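Nucleoporin nup120 (PDB 4GQ2) serves as a structural component of the nuclear pore complex, whose nucleoporins can also dock transiently associated nuclear transport factors. Local coordinates at residues S570-E573 / G574-L578; D651-I654 / Q655-R658. All coordinates share one frame; numbering follows the deposited sequence.

Interaction 1 (S570-E573 / G574-L578)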
ATOM      1  N   SER A 570      15.531  13.157 -34.628  1.00103.69           N
ATOM      2  CA  SER A 570      14.223  12.744 -34.125  1.00 93.34           C
ATOM      3  C   SER A 570      13.929  13.202 -32.697  1.00 89.93           C
ATOM      4  O   SER A 570      12.915  12.805 -32.110  1.00 82.29           O
ATOM      5  CB  SER A 570      14.139  11.219 -34.180  1.00105.41           C
ATOM      6  OG  SER A 570      14.347  10.739 -35.498  1.00113.05           O
ATOM      7  N   LEU A 571      14.814  14.030 -32.146  1.00 86.13           N
ATOM      8  CA  LEU A 571      14.693  14.495 -30.767  1.00 86.35           C
ATOM      9  C   LEU A 571      13.381  15.243 -30.555  1.00 79.94           C
ATOM     10  O   LEU A 571      12.574  14.855 -29.704  1.00 70.47           O
ATOM     11  CB  LEU A 571      15.896  15.369 -30.372  1.00 92.17           C
ATOM     12  CG  LEU A 571      17.280  14.752 -30.089  1.00111.17           C
ATOM     13  CD1 LEU A 571      17.244  13.768 -28.922  1.00107.30           C
ATOM     14  CD2 LEU A 571      17.909  14.110 -31.323  1.00113.46           C
ATOM     15  N   ILE A 572      13.170  16.292 -31.353  1.00 66.81           N
ATOM     16  CA  ILE A 572      11.948  17.104 -31.310  1.00 66.40           C
ATOM     17  C   ILE A 572      10.719  16.263 -31.664  1.00 63.21           C
ATOM     18  O   ILE A 572       9.707  16.300 -30.961  1.00 71.44           O
ATOM     19  CB  ILE A 572      12.051  18.339 -32.243  1.00 74.54           C
ATOM     20  CG1 ILE A 572      13.144  19.301 -31.749  1.00 74.53           C
ATOM     21  CG2 ILE A 572      10.710  19.061 -32.356  1.00 76.60           C
ATOM     22  CD1 ILE A 572      13.593  20.334 -32.765  1.00 62.26           C
ATOM     23  N   GLU A 573      10.824  15.491 -32.742  1.00 58.24           N
ATOM     24  CA  GLU A 573       9.706  14.690 -33.226  1.00 61.11           C
ATOM     25  C   GLU A 573       9.237  13.636 -32.228  1.00 56.04           C
ATOM     26  O   GLU A 573       8.041  13.368 -32.131  1.00 54.57           O
ATOM     27  CB  GLU A 573      10.049  14.042 -34.561  1.00 62.69           C
ATOM     28  CG  GLU A 573      10.055  15.025 -35.716  1.00 69.82           C
ATOM     29  CD  GLU A 573      10.078  14.346 -37.071  1.00 72.73           C
ATOM     30  OE1 GLU A 573       9.851  13.116 -37.146  1.00 81.77           O
ATOM     31  OE2 GLU A 573      10.319  15.059 -38.065  1.00 77.06           O
ATOM     32  N   GLY A 574      10.183  13.045 -31.499  1.00 60.71           N
ATOM     33  CA  GLY A 574       9.873  12.094 -30.433  1.00 57.11           C
ATOM     34  C   GLY A 574       9.056  12.744 -29.331  1.00 59.18           C
ATOM     35  O   GLY A 574       8.051  12.185 -28.872  1.00 52.09           O
ATOM     36  N   TYR A 575       9.490  13.931 -28.915  1.00 55.84           N
ATOM     37  CA  TYR A 575       8.759  14.740 -27.942  1.00 63.50           C
ATOM     38  C   TYR A 575       7.320  14.974 -28.391  1.00 61.40           C
ATOM     39  O   TYR A 575       6.381  14.797 -27.608  1.00 65.39           O
ATOM     40  CB  TYR A 575       9.463  16.080 -27.738  1.00 66.71           C
ATOM     41  CG  TYR A 575      10.610  16.049 -26.755  1.00 73.91           C
ATOM     42  CD1 TYR A 575      11.345  14.884 -26.539  1.00 63.54           C
ATOM     43  CD2 TYR A 575      10.975  17.197 -26.054  1.00 84.85           C
ATOM     44  CE1 TYR A 575      12.401  14.860 -25.645  1.00 71.02           C
ATOM     45  CE2 TYR A 575      12.030  17.180 -25.155  1.00 90.55           C
ATOM     46  CZ  TYR A 575      12.738  16.010 -24.954  1.00 82.06           C
ATOM     47  OH  TYR A 575      13.783  15.992 -24.061  1.00 85.97           O
ATOM     48  N   GLN A 576       7.160  15.359 -29.656  1.00 53.91           N
ATOM     49  CA  GLN A 576       5.843  15.620 -30.235  1.00 54.38           C
ATOM     50  C   GLN A 576       4.900  14.425 -30.129  1.00 52.45           C
ATOM     51  O   GLN A 576       3.727  14.597 -29.788  1.00 49.24           O
ATOM     52  CB  GLN A 576       5.975  16.071 -31.685  1.00 54.43           C
ATOM     53  CG  GLN A 576       6.631  17.437 -31.825  1.00 58.45           C
ATOM     54  CD  GLN A 576       6.828  17.872 -33.267  1.00 54.81           C
ATOM     55  OE1 GLN A 576       6.905  17.051 -34.187  1.00 53.03           O
ATOM     56  NE2 GLN A 576       6.912  19.178 -33.469  1.00 53.08           N
ATOM     57  N   ILE A 577       5.418  13.228 -30.414  1.00 46.00           N
ATOM     58  CA  ILE A 577       4.635  11.995 -30.321  1.00 54.73           C
ATOM     59  C   ILE A 577       4.290  11.665 -28.864  1.00 66.04           C
ATOM     60  O   ILE A 577       3.178  11.205 -28.573  1.00 54.99           O
ATOM     61  CB  ILE A 577       5.354  10.789 -30.964  1.00 61.07           C
ATOM     62  CG1 ILE A 577       5.848  11.132 -32.374  1.00 62.35           C
ATOM     63  CG2 ILE A 577       4.421   9.582 -31.021  1.00 59.15           C
ATOM     64  CD1 ILE A 577       6.994  10.269 -32.865  1.00 56.89           C
ATOM     65  N   LEU A 578       5.235  11.900 -27.953  1.00 61.72           N
ATOM     66  CA  LEU A 578       4.975  11.704 -26.527  1.00 66.10           C
ATOM     67  C   LEU A 578       3.769  12.544 -26.094  1.00 64.05           C
ATOM     68  O   LEU A 578       2.867  12.039 -25.419  1.00 46.20           O
ATOM     69  CB  LEU A 578       6.218  12.011 -25.674  1.00 68.28           C
ATOM     70  CG  LEU A 578       6.192  11.964 -24.130  1.00 73.70           C
ATOM     71  CD1 LEU A 578       5.706  13.290 -23.549  1.00 67.29           C
ATOM     72  CD2 LEU A 578       5.395  10.790 -23.553  1.00 69.17           C
TER
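G574 N reaches back to S570 O at 2.8 Å and closes the first turn of helix 571-585. Three further i to i+4 backbone bonds follow: a weak one from Y575 N to L571 O, one from Q576 N to I572 O at 3.0 Å, and one from I577 N to E573 O at 3.1 Å. S570 occupies the N-cap position after a cis peptide bond, but its hydroxyl does not cap this helix; OG bonds instead to D649 of helix 646-658.

Side chains add van der Waals contacts along the same turns. Q576 runs extended beyond CG and crosses I572, with its NE2 4.0 Å from I572 CG2, the methyl branch that lies anti to the backbone N. At the other end of the amide, OE1 comes to 4.0 Å from E573 CG, and the amide and carboxylate planes are only 8° apart. The Y575 ring leaves beside its backbone N (chi1 -83°), which brings CD1 to 3.4 Å from L571 O, an oblique approach. I577 lays CG1 and CD1 over E573 O, the carbonyl that also receives its own N-H.

Beyond the turn, F552 meets the Y575 ring edge-to-face, while I577 packs on P646 and I650 of helix 646-658. The carboxylate of E573, a buried residue, lies near those of D649 and E644.

The contact is thus the first two turns of the helix, held by backbone bonds, with aliphatic and amide groups laid along them. No bond joins E573 to Q576 through their side chains, and the cluster of acids around E573 would tend to raise its pKa, an effect that the N-terminal end of the helix may partly offset.

Interaction 2 (D651-I654 / Q655-R658)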
ATOM      1  N   ASP A 651      10.458   4.873 -30.274  1.00 56.77           N
ATOM      2  CA  ASP A 651      11.331   3.782 -29.855  1.00 53.41           C
ATOM      3  C   ASP A 651      12.541   4.333 -29.100  1.00 54.71           C
ATOM      4  O   ASP A 651      12.860   3.855 -28.013  1.00 66.18           O
ATOM      5  CB  ASP A 651      11.776   2.956 -31.068  1.00 65.60           C
ATOM      6  CG  ASP A 651      12.052   1.507 -30.724  1.00 61.27           C
ATOM      7  OD1 ASP A 651      12.932   1.245 -29.879  1.00 63.67           O
ATOM      8  OD2 ASP A 651      11.397   0.625 -31.314  1.00 71.65           O
ATOM      9  N   SER A 652      13.185   5.352 -29.668  1.00 54.66           N
ATOM     10  CA  SER A 652      14.348   5.997 -29.047  1.00 54.18           C
ATOM     11  C   SER A 652      13.993   6.751 -27.771  1.00 54.18           C
ATOM     12  O   SER A 652      14.717   6.662 -26.772  1.00 49.88           O
ATOM     13  CB  SER A 652      15.036   6.949 -30.033  1.00 48.44           C
ATOM     14  OG  SER A 652      15.573   6.234 -31.130  1.00 64.25           O
ATOM     15  N   LEU A 653      12.892   7.503 -27.810  1.00 46.07           N
ATOM     16  CA  LEU A 653      12.422   8.210 -26.621  1.00 48.14           C
ATOM     17  C   LEU A 653      12.060   7.236 -25.491  1.00 55.92           C
ATOM     18  O   LEU A 653      12.455   7.450 -24.344  1.00 49.60           O
ATOM     19  CB  LEU A 653      11.254   9.144 -26.948  1.00 51.21           C
ATOM     20  CG  LEU A 653      10.796  10.082 -25.822  1.00 55.27           C
ATOM     21  CD1 LEU A 653      11.960  10.805 -25.164  1.00 55.74           C
ATOM     22  CD2 LEU A 653       9.780  11.085 -26.331  1.00 54.37           C
ATOM     23  N   ILE A 654      11.345   6.157 -25.826  1.00 55.90           N
ATOM     24  CA  ILE A 654      11.036   5.096 -24.862  1.00 50.78           C
ATOM     25  C   ILE A 654      12.317   4.489 -24.295  1.00 52.05           C
ATOM     26  O   ILE A 654      12.369   4.129 -23.120  1.00 55.86           O
ATOM     27  CB  ILE A 654      10.107   4.011 -25.459  1.00 47.54           C
ATOM     28  CG1 ILE A 654       8.679   4.541 -25.548  1.00 42.39           C
ATOM     29  CG2 ILE A 654      10.115   2.733 -24.622  1.00 43.72           C
ATOM     30  CD1 ILE A 654       7.845   3.876 -26.620  1.00 60.63           C
ATOM     31  N   GLN A 655      13.352   4.391 -25.125  1.00 55.30           N
ATOM     32  CA  GLN A 655      14.647   3.920 -24.651  1.00 59.35           C
ATOM     33  C   GLN A 655      15.257   4.907 -23.656  1.00 57.00           C
ATOM     34  O   GLN A 655      15.788   4.493 -22.632  1.00 66.08           O
ATOM     35  CB  GLN A 655      15.604   3.635 -25.813  1.00 70.86           C
ATOM     36  CG  GLN A 655      15.339   2.330 -26.555  1.00 83.28           C
ATOM     37  CD  GLN A 655      15.602   1.089 -25.715  1.00102.36           C
ATOM     38  OE1 GLN A 655      14.706   0.266 -25.505  1.00 93.92           O
ATOM     39  NE2 GLN A 655      16.836   0.947 -25.230  1.00102.97           N
ATOM     40  N   ARG A 656      15.156   6.203 -23.945  1.00 54.66           N
ATOM     41  CA  ARG A 656      15.665   7.239 -23.037  1.00 65.09           C
ATOM     42  C   ARG A 656      14.985   7.204 -21.672  1.00 67.22           C
ATOM     43  O   ARG A 656      15.652   7.309 -20.643  1.00 73.47           O
ATOM     44  CB  ARG A 656      15.493   8.643 -23.634  1.00 70.96           C
ATOM     45  CG  ARG A 656      16.618   9.098 -24.542  1.00 77.63           C
ATOM     46  CD  ARG A 656      17.100  10.498 -24.186  1.00 82.28           C
ATOM     47  NE  ARG A 656      16.097  11.533 -24.433  1.00 89.23           N
ATOM     48  CZ  ARG A 656      16.099  12.736 -23.860  1.00 97.67           C
ATOM     49  NH1 ARG A 656      17.047  13.069 -22.991  1.00 96.17           N
ATOM     50  NH2 ARG A 656      15.143  13.608 -24.149  1.00 83.79           N
ATOM     51  N   LEU A 657      13.660   7.063 -21.678  1.00 62.80           N
ATOM     52  CA  LEU A 657      12.853   7.163 -20.462  1.00 61.02           C
ATOM     53  C   LEU A 657      13.148   6.038 -19.482  1.00 60.14           C
ATOM     54  O   LEU A 657      13.185   6.258 -18.272  1.00 54.61           O
ATOM     55  CB  LEU A 657      11.358   7.210 -20.802  1.00 54.07           C
ATOM     56  CG  LEU A 657      10.866   8.448 -21.559  1.00 53.44           C
ATOM     57  CD1 LEU A 657       9.488   8.226 -22.166  1.00 50.00           C
ATOM     58  CD2 LEU A 657      10.869   9.688 -20.676  1.00 61.78           C
ATOM     59  N   ARG A 658      13.390   4.844 -20.015  1.00 57.21           N
ATOM     60  CA  ARG A 658      13.658   3.664 -19.193  1.00 56.40           C
ATOM     61  C   ARG A 658      15.146   3.436 -18.940  1.00 60.17           C
ATOM     62  O   ARG A 658      15.522   2.489 -18.243  1.00 72.63           O
ATOM     63  CB  ARG A 658      13.036   2.415 -19.828  1.00 51.88           C
ATOM     64  CG  ARG A 658      13.617   2.037 -21.182  1.00 56.54           C
ATOM     65  CD  ARG A 658      12.743   1.019 -21.891  1.00 55.63           C
ATOM     66  NE  ARG A 658      12.727  -0.245 -21.171  1.00 62.92           N
ATOM     67  CZ  ARG A 658      11.926  -1.265 -21.454  1.00 69.01           C
ATOM     68  NH1 ARG A 658      11.061  -1.179 -22.463  1.00 81.69           N
ATOM     69  NH2 ARG A 658      11.992  -2.373 -20.722  1.00 50.92           N
TER
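R658 folds its aliphatic stem back over the preceding turn: CG lies 3.1 Å from I654 O, and CD follows at 3.4 Å from that same oxygen. The placing comes from chi1 of 64°, which sets CG between the backbone N and the carbonyl carbon. CD also comes to 4.2 Å from I654 CG2 where the two side chains cross. A bend at chi3 then carries the guanidinium to D728, with which NH1 forms a salt bridge, and to F803 O, which accepts a hydrogen bond from NH2. Replacing R658 with an alanine would probably deprive D728 of this salt bridge and F803 O of its hydrogen bond, and leave I654 O and CG2 without the stem that lies over them.

A chi1 of -77° sets Q655 CG beside its backbone N, 3.3 Å from D651 O, the acceptor of its own N-H; the chain then bends at chi2. On the buried face, L653 and L657 make the apolar pair, CG to CD1 at 4.3 Å; L657 CG also sits beside L653 O. R656, bent at chi2 and chi3, brings its guanidinium obliquely past L653 CD1, with NE 4.3 Å away.

Underneath, the backbone bonds run from Q655 N to D651 O, R656 N to S652 O at 2.9 Å and L657 N to L653 O, while that from R658 N to I654 O is weak. F552 of helix 548-553 packs against L653, R656 and L657.

The arrangement is that of the C-terminal turns of an amphipathic alpha-helix in the Nup120 helical domain, with leucines four residues apart on the buried face and R658, near the C-terminal end, joined to D728 and F803.

How the interactions relate
From the N terminus, the chain first completes interaction 1, at the start of helix 571-585, and later interaction 2, in the last turns of helix 646-658. Each closes a local helical turn; the two follow in series, neither nesting nor crossing. Their centres lie about 11 Å apart because the two helices pack together. The two contacts meet through the L653 CD2 methyl, 3.3 Å from G574 O and 3.7 Å from L578 CB, and through a weak hydrogen bond between Y575 OH and R656 NH2. F552 of helix 548-553 touches residues of both contacts, so three helices following the beta-propeller strands are joined here.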